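Local coordinates for protein probable molybdenum cofactor guanylyltransferase (Aquifex aeolicus, PDB 2E8B) that probably transfers GMP from GTP to Mo-molybdopterin, forming the Mo-molybdopterin guanine dinucleotide cofactor and releasing diphosphate, at residues T16-A21 with K93-E98; A83-L88 with Y158-L163; G105-M110 with L182-T187; E124-A129 with G139-K144. All blocks are in the same frame, centred on the assembly; numbering follows the deposited sequence.

Contact 1 (T16-A21 with K93-E98)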
loop_
_atom_site.group_PDB
_atom_site.type_symbol
_atom_site.label_atom_id
_atom_site.label_comp_id
_atom_site.label_asym_id
_atom_site.label_seq_id
_atom_site.Cartn_x
_atom_site.Cartn_y
_atom_site.Cartn_z
ATOM N N THR A 16 6.772 -9.229 -4.652
ATOM C CA THR A 16 7.199 -7.954 -4.089
ATOM C C THR A 16 6.039 -7.097 -3.591
ATOM O O THR A 16 4.936 -7.136 -4.137
ATOM C CB THR A 16 8.023 -7.150 -5.117
ATOM O OG1 THR A 16 7.154 -6.600 -6.112
ATOM C CG2 THR A 16 9.029 -8.062 -5.807
ATOM N N CYS A 17 6.302 -6.326 -2.541
ATOM C CA CYS A 17 5.295 -5.461 -1.946
ATOM C C CYS A 17 5.871 -4.086 -1.632
ATOM O O CYS A 17 7.023 -3.962 -1.209
ATOM C CB CYS A 17 4.765 -6.098 -0.658
ATOM S SG CYS A 17 3.540 -5.142 0.288
ATOM N N TYR A 18 5.053 -3.058 -1.831
ATOM C CA TYR A 18 5.453 -1.689 -1.555
ATOM C C TYR A 18 4.586 -1.147 -0.435
ATOM O O TYR A 18 3.368 -1.122 -0.550
ATOM C CB TYR A 18 5.279 -0.833 -2.803
ATOM C CG TYR A 18 6.258 -1.200 -3.876
ATOM C CD1 TYR A 18 5.982 -2.236 -4.758
ATOM C CD2 TYR A 18 7.495 -0.561 -3.963
ATOM C CE1 TYR A 18 6.911 -2.639 -5.702
ATOM C CE2 TYR A 18 8.437 -0.952 -4.907
ATOM C CZ TYR A 18 8.136 -1.995 -5.771
ATOM O OH TYR A 18 9.051 -2.398 -6.704
ATOM N N VAL A 19 5.227 -0.743 0.656
ATOM C CA VAL A 19 4.524 -0.188 1.801
ATOM C C VAL A 19 4.611 1.323 1.669
ATOM O O VAL A 19 5.705 1.893 1.679
ATOM C CB VAL A 19 5.174 -0.641 3.127
ATOM C CG1 VAL A 19 4.495 0.041 4.302
ATOM C CG2 VAL A 19 5.075 -2.152 3.260
ATOM N N LEU A 20 3.457 1.967 1.533
ATOM C CA LEU A 20 3.397 3.414 1.359
ATOM C C LEU A 20 3.472 4.174 2.679
ATOM O O LEU A 20 2.568 4.085 3.506
ATOM C CB LEU A 20 2.115 3.793 0.604
ATOM C CG LEU A 20 1.884 3.030 -0.702
ATOM C CD1 LEU A 20 0.635 3.553 -1.405
ATOM C CD2 LEU A 20 3.096 3.194 -1.608
ATOM N N ALA A 21 4.552 4.931 2.859
ATOM C CA ALA A 21 4.767 5.707 4.079
ATOM C C ALA A 21 4.353 7.172 3.963
ATOM O O ALA A 21 4.249 7.867 4.974
ATOM C CB ALA A 21 6.226 5.620 4.495
ATOM N N LYS A 93 6.676 2.415 -10.853
ATOM C CA LYS A 93 7.834 2.805 -11.650
ATOM C C LYS A 93 9.020 1.917 -11.258
ATOM O O LYS A 93 9.812 1.498 -12.105
ATOM C CB LYS A 93 8.156 4.277 -11.377
ATOM C CG LYS A 93 9.382 4.833 -12.075
ATOM C CD LYS A 93 9.574 6.288 -11.664
ATOM C CE LYS A 93 10.819 6.901 -12.271
ATOM N NZ LYS A 93 10.947 8.324 -11.857
ATOM N N HIS A 94 9.118 1.618 -9.966
ATOM C CA HIS A 94 10.197 0.796 -9.433
ATOM C C HIS A 94 9.975 -0.697 -9.656
ATOM O O HIS A 94 10.932 -1.454 -9.774
ATOM C CB HIS A 94 10.351 1.055 -7.929
ATOM C CG HIS A 94 11.437 0.256 -7.281
ATOM N ND1 HIS A 94 12.763 0.628 -7.318
ATOM C CD2 HIS A 94 11.391 -0.898 -6.573
ATOM C CE1 HIS A 94 13.487 -0.259 -6.658
ATOM N NE2 HIS A 94 12.677 -1.195 -6.197
ATOM N N ALA A 95 8.711 -1.111 -9.708
ATOM C CA ALA A 95 8.350 -2.521 -9.877
ATOM C C ALA A 95 9.245 -3.299 -10.839
ATOM O O ALA A 95 9.514 -2.846 -11.949
ATOM C CB ALA A 95 6.899 -2.626 -10.324
ATOM N N LYS A 96 9.698 -4.472 -10.402
ATOM C CA LYS A 96 10.553 -5.328 -11.221
ATOM C C LYS A 96 9.763 -6.512 -11.773
ATOM O O LYS A 96 10.272 -7.282 -12.590
ATOM C CB LYS A 96 11.740 -5.841 -10.400
ATOM C CG LYS A 96 12.523 -4.754 -9.676
ATOM C CD LYS A 96 12.958 -3.634 -10.612
ATOM C CE LYS A 96 13.699 -2.544 -9.847
ATOM N NZ LYS A 96 13.889 -1.315 -10.666
ATOM N N GLU A 97 8.525 -6.661 -11.311
ATOM C CA GLU A 97 7.652 -7.736 -11.775
ATOM C C GLU A 97 6.380 -7.091 -12.328
ATOM O O GLU A 97 6.105 -5.926 -12.051
ATOM C CB GLU A 97 7.307 -8.691 -10.628
ATOM C CG GLU A 97 8.514 -9.377 -9.992
ATOM C CD GLU A 97 8.118 -10.529 -9.083
ATOM O OE1 GLU A 97 7.245 -10.331 -8.214
ATOM O OE2 GLU A 97 8.682 -11.633 -9.232
ATOM N N GLU A 98 5.609 -7.849 -13.102
ATOM C CA GLU A 98 4.388 -7.330 -13.719
ATOM C C GLU A 98 3.275 -6.942 -12.749
ATOM O O GLU A 98 2.510 -6.012 -13.013
ATOM C CB GLU A 98 3.842 -8.341 -14.731
ATOM C CG GLU A 98 2.560 -7.894 -15.418
ATOM C CD GLU A 98 2.711 -6.554 -16.114
ATOM O OE1 GLU A 98 3.576 -6.441 -17.007
ATOM O OE2 GLU A 98 1.964 -5.614 -15.767
HETATM O O HOH W 1 5.659 -8.608 -7.357
HETATM O O HOH W 2 9.192 -4.939 -7.438
#
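Thr16 and Glu97 mark the closest approach of the two backbones, with Thr16 CA 7.7 Å from Glu97 CA, so side chains and water bridge the gap. The setting is a Rossmann-like alpha/beta fold. Residues 93-98 lead from helix 84-94 toward strand 99-104, the end of a beta-alpha-beta crossover from strand 74-76; 99-104 pairs parallel with 16-22. Tyr18 reaches from strand 16-22 to the helix end. Its CG lies anti to the carbonyl carbon (chi1 -69°), which starts the ring off toward residues 93-98. The ring meets that of His94 rim to rim. The planes stand at 81° and neither ring covers the other's face. Tyr58 packs against both rings from the neighbouring strand. The hydroxyl ends by the turn where the chain leaves the helix, with Tyr18 OH 3.3 Å from Ala95 CA. At the other end, Thr16 CG2 lies 3.8 Å from Glu97 OE1. A water joins the same two residues, accepting from Thr16 N and donating to Glu97 OE1. Glu97 OE1 also takes the backbone N-H of Asn15. A second water lies 2.6 Å from Tyr18 OH, 2.9 Å from Thr16 OG1 and 3.0 Å from Lys96 N, whose hydrogen it accepts.

Contact 2 (A83-L88 with Y158-L163)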
loop_
_atom_site.group_PDB
_atom_site.type_symbol
_atom_site.label_atom_id
_atom_site.label_comp_id
_atom_site.label_asym_id
_atom_site.label_seq_id
_atom_site.Cartn_x
_atom_site.Cartn_y
_atom_site.Cartn_z
ATOM N N ALA A 83 0.502 12.869 -2.208
ATOM C CA ALA A 83 -0.753 12.286 -2.666
ATOM C C ALA A 83 -0.558 10.784 -2.819
ATOM O O ALA A 83 0.500 10.326 -3.251
ATOM C CB ALA A 83 -1.166 12.904 -3.997
ATOM N N SER A 84 -1.578 10.016 -2.461
ATOM C CA SER A 84 -1.484 8.564 -2.551
ATOM C C SER A 84 -1.180 8.084 -3.963
ATOM O O SER A 84 -0.439 7.116 -4.147
ATOM C CB SER A 84 -2.780 7.924 -2.055
ATOM O OG SER A 84 -2.977 8.219 -0.685
ATOM N N ILE A 85 -1.739 8.764 -4.959
ATOM C CA ILE A 85 -1.517 8.357 -6.343
ATOM C C ILE A 85 -0.048 8.506 -6.727
ATOM O O ILE A 85 0.451 7.782 -7.584
ATOM C CB ILE A 85 -2.424 9.156 -7.323
ATOM C CG1 ILE A 85 -2.398 8.495 -8.704
ATOM C CG2 ILE A 85 -1.963 10.594 -7.417
ATOM C CD1 ILE A 85 -3.380 9.099 -9.700
ATOM N N ILE A 86 0.647 9.437 -6.080
ATOM C CA ILE A 86 2.067 9.646 -6.355
ATOM C C ILE A 86 2.890 8.517 -5.732
ATOM O O ILE A 86 3.917 8.112 -6.276
ATOM C CB ILE A 86 2.534 11.018 -5.823
ATOM C CG1 ILE A 86 1.909 12.121 -6.691
ATOM C CG2 ILE A 86 4.058 11.099 -5.833
ATOM C CD1 ILE A 86 2.282 13.535 -6.294
ATOM N N GLY A 87 2.431 7.998 -4.597
ATOM C CA GLY A 87 3.139 6.893 -3.971
ATOM C C GLY A 87 2.958 5.651 -4.833
ATOM O O GLY A 87 3.872 4.830 -4.980
ATOM N N LEU A 88 1.765 5.517 -5.406
ATOM C CA LEU A 88 1.436 4.394 -6.274
ATOM C C LEU A 88 2.304 4.457 -7.524
ATOM O O LEU A 88 2.865 3.457 -7.954
ATOM C CB LEU A 88 -0.045 4.451 -6.658
ATOM C CG LEU A 88 -0.610 3.304 -7.500
ATOM C CD1 LEU A 88 -0.457 1.997 -6.739
ATOM C CD2 LEU A 88 -2.080 3.562 -7.810
ATOM N N TYR A 158 -5.518 13.615 -9.359
ATOM C CA TYR A 158 -4.863 12.745 -8.386
ATOM C C TYR A 158 -5.800 11.737 -7.733
ATOM O O TYR A 158 -5.387 10.988 -6.848
ATOM C CB TYR A 158 -4.222 13.592 -7.285
ATOM C CG TYR A 158 -3.005 14.396 -7.703
ATOM C CD1 TYR A 158 -2.717 14.637 -9.049
ATOM C CD2 TYR A 158 -2.156 14.938 -6.737
ATOM C CE1 TYR A 158 -1.604 15.404 -9.418
ATOM C CE2 TYR A 158 -1.054 15.703 -7.094
ATOM C CZ TYR A 158 -0.784 15.932 -8.433
ATOM O OH TYR A 158 0.299 16.704 -8.780
ATOM N N ARG A 159 -7.061 11.715 -8.151
ATOM C CA ARG A 159 -8.012 10.786 -7.553
ATOM C C ARG A 159 -7.754 9.342 -7.959
ATOM O O ARG A 159 -7.809 9.009 -9.141
ATOM C CB ARG A 159 -9.434 11.164 -7.954
ATOM C CG ARG A 159 -9.845 12.561 -7.544
ATOM C CD ARG A 159 -11.201 12.888 -8.141
ATOM N NE ARG A 159 -11.132 12.947 -9.600
ATOM C CZ ARG A 159 -12.198 12.982 -10.395
ATOM N NH1 ARG A 159 -13.418 12.958 -9.871
ATOM N NH2 ARG A 159 -12.042 13.061 -11.713
ATOM N N ILE A 160 -7.469 8.480 -6.987
ATOM C CA ILE A 160 -7.249 7.074 -7.310
ATOM C C ILE A 160 -8.592 6.450 -7.685
ATOM O O ILE A 160 -8.644 5.478 -8.441
ATOM C CB ILE A 160 -6.605 6.310 -6.133
ATOM C CG1 ILE A 160 -5.187 6.848 -5.893
ATOM C CG2 ILE A 160 -6.529 4.819 -6.452
ATOM C CD1 ILE A 160 -4.474 6.209 -4.708
ATOM N N TRP A 161 -9.680 7.006 -7.160
ATOM C CA TRP A 161 -11.013 6.500 -7.501
ATOM C C TRP A 161 -11.238 6.674 -8.996
ATOM O O TRP A 161 -11.752 5.781 -9.662
ATOM C CB TRP A 161 -12.119 7.257 -6.760
ATOM C CG TRP A 161 -12.314 6.870 -5.329
ATOM C CD1 TRP A 161 -11.764 5.802 -4.675
ATOM C CD2 TRP A 161 -13.136 7.546 -4.372
ATOM N NE1 TRP A 161 -12.193 5.776 -3.367
ATOM C CE2 TRP A 161 -13.038 6.834 -3.156
ATOM C CE3 TRP A 161 -13.948 8.688 -4.424
ATOM C CZ2 TRP A 161 -13.723 7.225 -1.999
ATOM C CZ3 TRP A 161 -14.628 9.078 -3.273
ATOM C CH2 TRP A 161 -14.510 8.347 -2.080
ATOM N N ALA A 162 -10.851 7.833 -9.521
ATOM C CA ALA A 162 -11.017 8.117 -10.944
ATOM C C ALA A 162 -10.089 7.227 -11.758
ATOM O O ALA A 162 -10.457 6.735 -12.825
ATOM C CB ALA A 162 -10.719 9.591 -11.224
ATOM N N LEU A 163 -8.880 7.029 -11.253
ATOM C CA LEU A 163 -7.910 6.178 -11.929
ATOM C C LEU A 163 -8.475 4.769 -12.069
ATOM O O LEU A 163 -8.454 4.187 -13.154
ATOM C CB LEU A 163 -6.605 6.111 -11.133
ATOM C CG LEU A 163 -5.600 5.044 -11.584
ATOM C CD1 LEU A 163 -5.002 5.419 -12.947
ATOM C CD2 LEU A 163 -4.489 4.916 -10.542
HETATM O O HOH W 3 -3.961 10.638 -4.603
#
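Ile85 and Tyr158 bring the two segments together, at the first turn of helix 84-94 and just ahead of helix 160-167. Most of the contact is apolar. Ile85 CG2 lies 3.8 Å from Tyr158 CB and 3.5 Å from the carbonyl oxygen Tyr158 O. Ile85 also meets Ile160, with Ile85 CB 3.9 Å from Ile160 CG1. Ile160 is extended at chi2 (177°), which carries its CD1 to 3.6 Å from Ser84 CB at the start of helix 84-94. The Tyr158 ring reaches Ala83 and Ile86. Its CD2 touches Ala83 CB at 3.6 Å, and its CE2 meets Ile86 CD1 more loosely. Leu88 and Leu163 meet tip to tip, CD2 to CD2, at 3.9 Å.

The polar part is small. One water accepts from Ile85 N and donates to Tyr158 O. It thus serves an amide at the helix start, where no preceding turn supplies a carbonyl, and links it to the other backbone. The Tyr158 hydroxyl turns to Glu81, and Arg159 pairs with Asp157.

Both helices begin here, with Ala83 and Arg159 at their N-cap positions. Ile86 touches the loop residue Asp77, predicted to bind GTP. Helix 146-154 adds Ile153 against Ile85 and Ile149 against Leu163. On the sheet side, Tyr141 of strand 140-142 packs against Leu88 and Ile160.

Contact 3 (G105-M110 with L182-T187)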
loop_
_atom_site.group_PDB
_atom_site.type_symbol
_atom_site.label_atom_id
_atom_site.label_comp_id
_atom_site.label_asym_id
_atom_site.label_seq_id
_atom_site.Cartn_x
_atom_site.Cartn_y
_atom_site.Cartn_z
ATOM N N GLY A 105 0.915 2.094 4.868
ATOM C CA GLY A 105 1.635 1.919 6.118
ATOM C C GLY A 105 0.913 2.374 7.376
ATOM O O GLY A 105 1.518 2.411 8.449
ATOM N N ASP A 106 -0.372 2.701 7.266
ATOM C CA ASP A 106 -1.142 3.170 8.421
ATOM C C ASP A 106 -2.263 2.229 8.872
ATOM O O ASP A 106 -3.279 2.673 9.411
ATOM C CB ASP A 106 -1.727 4.552 8.113
ATOM C CG ASP A 106 -2.738 4.516 6.987
ATOM O OD1 ASP A 106 -2.926 3.432 6.394
ATOM O OD2 ASP A 106 -3.342 5.571 6.694
ATOM N N LEU A 107 -2.072 0.931 8.672
ATOM C CA LEU A 107 -3.069 -0.071 9.051
ATOM C C LEU A 107 -2.567 -0.858 10.262
ATOM O O LEU A 107 -1.917 -1.893 10.124
ATOM C CB LEU A 107 -3.327 -0.992 7.862
ATOM C CG LEU A 107 -3.868 -0.202 6.660
ATOM C CD1 LEU A 107 -3.817 -1.051 5.399
ATOM C CD2 LEU A 107 -5.291 0.259 6.948
ATOM N N PRO A 108 -2.899 -0.378 11.472
ATOM C CA PRO A 108 -2.508 -0.968 12.754
ATOM C C PRO A 108 -2.931 -2.399 13.051
ATOM O O PRO A 108 -2.324 -3.058 13.895
ATOM C CB PRO A 108 -3.073 0.024 13.767
ATOM C CG PRO A 108 -4.333 0.474 13.109
ATOM C CD PRO A 108 -3.894 0.692 11.671
ATOM N N LEU A 109 -3.960 -2.886 12.365
ATOM C CA LEU A 109 -4.445 -4.238 12.612
ATOM C C LEU A 109 -4.246 -5.226 11.462
ATOM O O LEU A 109 -4.763 -6.345 11.507
ATOM C CB LEU A 109 -5.925 -4.179 12.993
ATOM C CG LEU A 109 -6.175 -3.425 14.300
ATOM C CD1 LEU A 109 -7.663 -3.207 14.499
ATOM C CD2 LEU A 109 -5.583 -4.210 15.461
ATOM N N MET A 110 -3.487 -4.829 10.447
ATOM C CA MET A 110 -3.248 -5.709 9.305
ATOM C C MET A 110 -2.657 -7.052 9.723
ATOM O O MET A 110 -1.823 -7.136 10.628
ATOM C CB MET A 110 -2.325 -5.027 8.283
ATOM C CG MET A 110 -2.051 -5.833 7.005
ATOM S SD MET A 110 -3.531 -6.344 6.048
ATOM C CE MET A 110 -4.325 -4.758 5.758
ATOM N N LEU A 182 -8.508 -3.946 8.457
ATOM C CA LEU A 182 -8.374 -2.804 7.552
ATOM C C LEU A 182 -8.699 -1.462 8.203
ATOM O O LEU A 182 -8.748 -0.430 7.530
ATOM C CB LEU A 182 -9.269 -3.020 6.325
ATOM C CG LEU A 182 -8.697 -4.049 5.342
ATOM C CD1 LEU A 182 -9.806 -4.764 4.600
ATOM C CD2 LEU A 182 -7.761 -3.345 4.374
ATOM N N LEU A 183 -8.920 -1.467 9.512
ATOM C CA LEU A 183 -9.239 -0.226 10.214
ATOM C C LEU A 183 -8.006 0.665 10.354
ATOM O O LEU A 183 -6.872 0.198 10.251
ATOM C CB LEU A 183 -9.807 -0.540 11.601
ATOM C CG LEU A 183 -11.143 -1.287 11.653
ATOM C CD1 LEU A 183 -11.469 -1.671 13.088
ATOM C CD2 LEU A 183 -12.237 -0.407 11.074
ATOM N N ASN A 184 -8.233 1.955 10.576
ATOM C CA ASN A 184 -7.131 2.892 10.762
ATOM C C ASN A 184 -7.105 3.266 12.236
ATOM O O ASN A 184 -7.980 2.856 12.992
ATOM C CB ASN A 184 -7.334 4.158 9.923
ATOM C CG ASN A 184 -7.590 3.859 8.461
ATOM O OD1 ASN A 184 -8.683 3.435 8.088
ATOM N ND2 ASN A 184 -6.578 4.071 7.627
ATOM N N MET A 185 -6.097 4.028 12.645
ATOM C CA MET A 185 -5.991 4.467 14.034
ATOM C C MET A 185 -6.639 5.828 14.279
ATOM O O MET A 185 -6.362 6.788 13.560
ATOM C CB MET A 185 -4.521 4.674 14.418
ATOM C CG MET A 185 -3.782 3.416 14.867
ATOM S SD MET A 185 -4.109 2.956 16.596
ATOM C CE MET A 185 -5.258 1.622 16.400
ATOM N N ASN A 186 -7.523 5.903 15.271
ATOM C CA ASN A 186 -8.272 7.131 15.539
ATOM C C ASN A 186 -8.841 7.150 16.958
ATOM O O ASN A 186 -8.200 6.677 17.897
ATOM C CB ASN A 186 -9.409 7.253 14.520
ATOM C CG ASN A 186 -10.429 6.138 14.647
ATOM O OD1 ASN A 186 -10.077 4.958 14.670
ATOM N ND2 ASN A 186 -11.702 6.508 14.724
ATOM N N THR A 187 -10.043 7.704 17.102
ATOM C CA THR A 187 -10.731 7.810 18.388
ATOM C C THR A 187 -10.774 8.528 19.733
ATOM O O THR A 187 -11.566 8.185 20.613
ATOM C CB THR A 187 -11.132 6.422 18.944
ATOM O OG1 THR A 187 -9.957 5.686 19.306
ATOM C CG2 THR A 187 -11.913 5.639 17.903
HETATM O O HOH W 4 -4.217 5.209 9.995
HETATM O O HOH W 5 -5.208 4.385 5.075
HETATM O O HOH W 6 -5.471 -1.954 10.206
#
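Pro108 lays its ring against the bent side chain of Met185, and the two slide past each other in opposite directions. The packing is tight, with Pro108 CG 3.5 Å from Met185 CG. Met185 turns at chi2 (-80°) and again at chi3, and its CE comes to 3.6 Å from Pro108 CG. The ring's other end meets backbone, with Pro108 CD 3.3 Å from Leu183 O. An alanine here would lack CG and CD, and would probably leave a gap beside Leu183 O and a looser seat for Met185. Leu107 CD2 takes up the neighbouring backbone, 3.6 Å from Leu182 O.

Residues 105-110 follow strand 99-104 and carry the Gly-Asp-Leu-Pro sequence. The aspartate of this loop, Asp106, is predicted to bind GTP and magnesium, consistent with the metal-binding aspartate of GT-A type nucleotidyltransferases. From Leu107 to Met110 the chain makes a type I turn, closed by a weak bond from Met110 N to Leu107 O.

Polar groups meet through water. Asp106 and Asn184 turn their carboxylate and amide planes 85° apart. One water donates to Asp106 OD2 and accepts a weak bond from Asn184 ND2, while Ser104 holds Asp106 OD1. A second water donates to Asp106 O and makes a weak bond with Met185 N. A third accepts from Leu109 N and donates to Leu183 O at 2.6 Å. Deeper in, Met110 and Leu182 lie side by side, pointing the same way, with Met110 CE 4.0 Å from Leu182 CD2.

Contact 4 (E124-A129 with G139-K144)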
loop_
_atom_site.group_PDB
_atom_site.type_symbol
_atom_site.label_atom_id
_atom_site.label_comp_id
_atom_site.label_asym_id
_atom_site.label_seq_id
_atom_site.Cartn_x
_atom_site.Cartn_y
_atom_site.Cartn_z
ATOM N N GLU A 124 -6.343 -9.317 -12.895
ATOM C CA GLU A 124 -5.884 -8.109 -13.573
ATOM C C GLU A 124 -7.047 -7.160 -13.879
ATOM O O GLU A 124 -8.187 -7.595 -14.012
ATOM C CB GLU A 124 -5.166 -8.491 -14.868
ATOM C CG GLU A 124 -3.868 -9.258 -14.644
ATOM C CD GLU A 124 -3.218 -9.702 -15.941
ATOM O OE1 GLU A 124 -2.955 -8.836 -16.801
ATOM O OE2 GLU A 124 -2.971 -10.915 -16.100
ATOM N N PRO A 125 -6.771 -5.848 -13.997
ATOM C CA PRO A 125 -5.454 -5.223 -13.859
ATOM C C PRO A 125 -5.141 -4.805 -12.426
ATOM O O PRO A 125 -3.991 -4.533 -12.093
ATOM C CB PRO A 125 -5.553 -4.023 -14.793
ATOM C CG PRO A 125 -6.953 -3.580 -14.576
ATOM C CD PRO A 125 -7.739 -4.885 -14.559
ATOM N N VAL A 126 -6.178 -4.747 -11.597
ATOM C CA VAL A 126 -6.047 -4.359 -10.194
ATOM C C VAL A 126 -7.084 -5.085 -9.351
ATOM O O VAL A 126 -8.220 -5.267 -9.775
ATOM C CB VAL A 126 -6.294 -2.850 -9.999
ATOM C CG1 VAL A 126 -6.092 -2.478 -8.531
ATOM C CG2 VAL A 126 -5.387 -2.049 -10.892
ATOM N N SER A 127 -6.682 -5.503 -8.156
ATOM C CA SER A 127 -7.590 -6.158 -7.223
ATOM C C SER A 127 -7.323 -5.500 -5.883
ATOM O O SER A 127 -6.202 -5.543 -5.375
ATOM C CB SER A 127 -7.314 -7.661 -7.135
ATOM O OG SER A 127 -7.780 -8.320 -8.302
ATOM N N VAL A 128 -8.346 -4.868 -5.326
ATOM C CA VAL A 128 -8.191 -4.191 -4.052
ATOM C C VAL A 128 -9.209 -4.671 -3.039
ATOM O O VAL A 128 -10.314 -5.095 -3.392
ATOM C CB VAL A 128 -8.327 -2.666 -4.207
ATOM C CG1 VAL A 128 -7.062 -2.086 -4.824
ATOM C CG2 VAL A 128 -9.529 -2.345 -5.071
ATOM N N ALA A 129 -8.821 -4.597 -1.773
ATOM C CA ALA A 129 -9.671 -5.018 -0.670
ATOM C C ALA A 129 -10.914 -4.146 -0.536
ATOM O O ALA A 129 -10.854 -2.933 -0.710
ATOM C CB ALA A 129 -8.869 -4.990 0.632
ATOM N N GLY A 139 -3.892 -3.918 -2.080
ATOM C CA GLY A 139 -4.193 -4.761 -3.216
ATOM C C GLY A 139 -3.019 -4.995 -4.137
ATOM O O GLY A 139 -1.885 -4.618 -3.843
ATOM N N VAL A 140 -3.308 -5.628 -5.268
ATOM C CA VAL A 140 -2.294 -5.922 -6.261
ATOM C C VAL A 140 -2.540 -5.027 -7.458
ATOM O O VAL A 140 -3.662 -4.955 -7.967
ATOM C CB VAL A 140 -2.355 -7.397 -6.705
ATOM C CG1 VAL A 140 -1.279 -7.681 -7.756
ATOM C CG2 VAL A 140 -2.149 -8.301 -5.497
ATOM N N TYR A 141 -1.485 -4.340 -7.883
ATOM C CA TYR A 141 -1.535 -3.435 -9.028
ATOM C C TYR A 141 -0.590 -3.909 -10.116
ATOM O O TYR A 141 0.497 -4.411 -9.826
ATOM C CB TYR A 141 -1.115 -2.019 -8.627
ATOM C CG TYR A 141 -2.190 -1.217 -7.937
ATOM C CD1 TYR A 141 -2.523 -1.449 -6.601
ATOM C CD2 TYR A 141 -2.887 -0.231 -8.631
ATOM C CE1 TYR A 141 -3.532 -0.712 -5.969
ATOM C CE2 TYR A 141 -3.895 0.507 -8.015
ATOM C CZ TYR A 141 -4.212 0.263 -6.691
ATOM O OH TYR A 141 -5.228 0.987 -6.116
ATOM N N SER A 142 -1.005 -3.723 -11.367
ATOM C CA SER A 142 -0.207 -4.110 -12.524
ATOM C C SER A 142 0.685 -2.967 -12.996
ATOM O O SER A 142 0.259 -1.817 -13.068
ATOM C CB SER A 142 -1.120 -4.534 -13.677
ATOM O OG SER A 142 -0.373 -4.731 -14.865
ATOM N N LYS A 143 1.928 -3.292 -13.332
ATOM C CA LYS A 143 2.866 -2.286 -13.804
ATOM C C LYS A 143 2.370 -1.685 -15.120
ATOM O O LYS A 143 2.730 -0.564 -15.477
ATOM C CB LYS A 143 4.248 -2.914 -14.006
ATOM C CG LYS A 143 5.354 -1.908 -14.247
ATOM C CD LYS A 143 6.682 -2.601 -14.484
ATOM C CE LYS A 143 7.778 -1.591 -14.779
ATOM N NZ LYS A 143 8.054 -0.708 -13.614
ATOM N N LYS A 144 1.537 -2.439 -15.832
ATOM C CA LYS A 144 0.996 -1.989 -17.110
ATOM C C LYS A 144 0.131 -0.747 -16.964
ATOM O O LYS A 144 -0.221 -0.105 -17.951
ATOM C CB LYS A 144 0.189 -3.115 -17.767
ATOM C CG LYS A 144 1.040 -4.303 -18.199
ATOM C CD LYS A 144 0.216 -5.389 -18.878
ATOM C CE LYS A 144 1.097 -6.554 -19.309
ATOM N NZ LYS A 144 0.335 -7.614 -20.027
#
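Val126 sits squarely over the ring of Tyr141, its CG1 3.7 Å from the ring centroid and 10° off the normal, a CH-pi contact. CG1 is anti to the backbone N (chi1 -178°), which places it over the ring. Val128 adds its CG1 obliquely, 3.8 Å from Tyr141 OH. That hydroxyl bonds to Thr136 O. Leu92 and Leu164 also pack on this tyrosine, so it is closed in between sheet and helices. An alanine here would probably open a gap beneath Val126 and Val128 and leave Thr136 O without this partner.

The backbone is equally close. Ser127 and Val140 form a hydrogen-bonded antiparallel pair, with Ser127 N 3.1 Å from Val140 O and Val140 N 2.9 Å from Ser127 O. Next to it, Gly139 CA comes to 3.1 Å from Ser127 O, where a side-chain CB would clash. Strand 140-142 runs antiparallel to both neighbours, 126-130 and 99-104, as in the mixed sheet of the GT-A nucleotidyltransferase fold.

Toward Pro125 the pairing weakens. Ser142 N makes a weak hydrogen bond to Pro125 O, 3.2 Å long and bent to 125°. Pro125 follows a cis peptide bond, and the segment 124-129 is not yet strand there. Ser142 OG bonds to Glu98. Beyond it the contact reaches solvent: Glu124 and Lys144 are exposed, and their opposite charges stay apart, with Glu124 OE1 4.8 Å from Lys144 NZ.

Contact 4 is the buried one, and it alone of the four joins its segments by direct hydrogen bonds, those of a beta ladder. Contacts 1, 2 and 3 are partly buried and bridge their polar groups with water. Contact 2 is mainly apolar, helix start against helix start. Contact 3 joins two loops and lies across the chain's centre from contacts 1 and 4. Contacts 1 and 2 use opposite ends of helix 84-94. Contacts 1 and 4 reach the same sheet, and Lys143 NZ bonds to Ala95 O between them. Contact 4 is nested in the loop that contact 2 closes. Leu20 O lies 2.9 Å from Gly105 N, probably bonding contact 1 to contact 3.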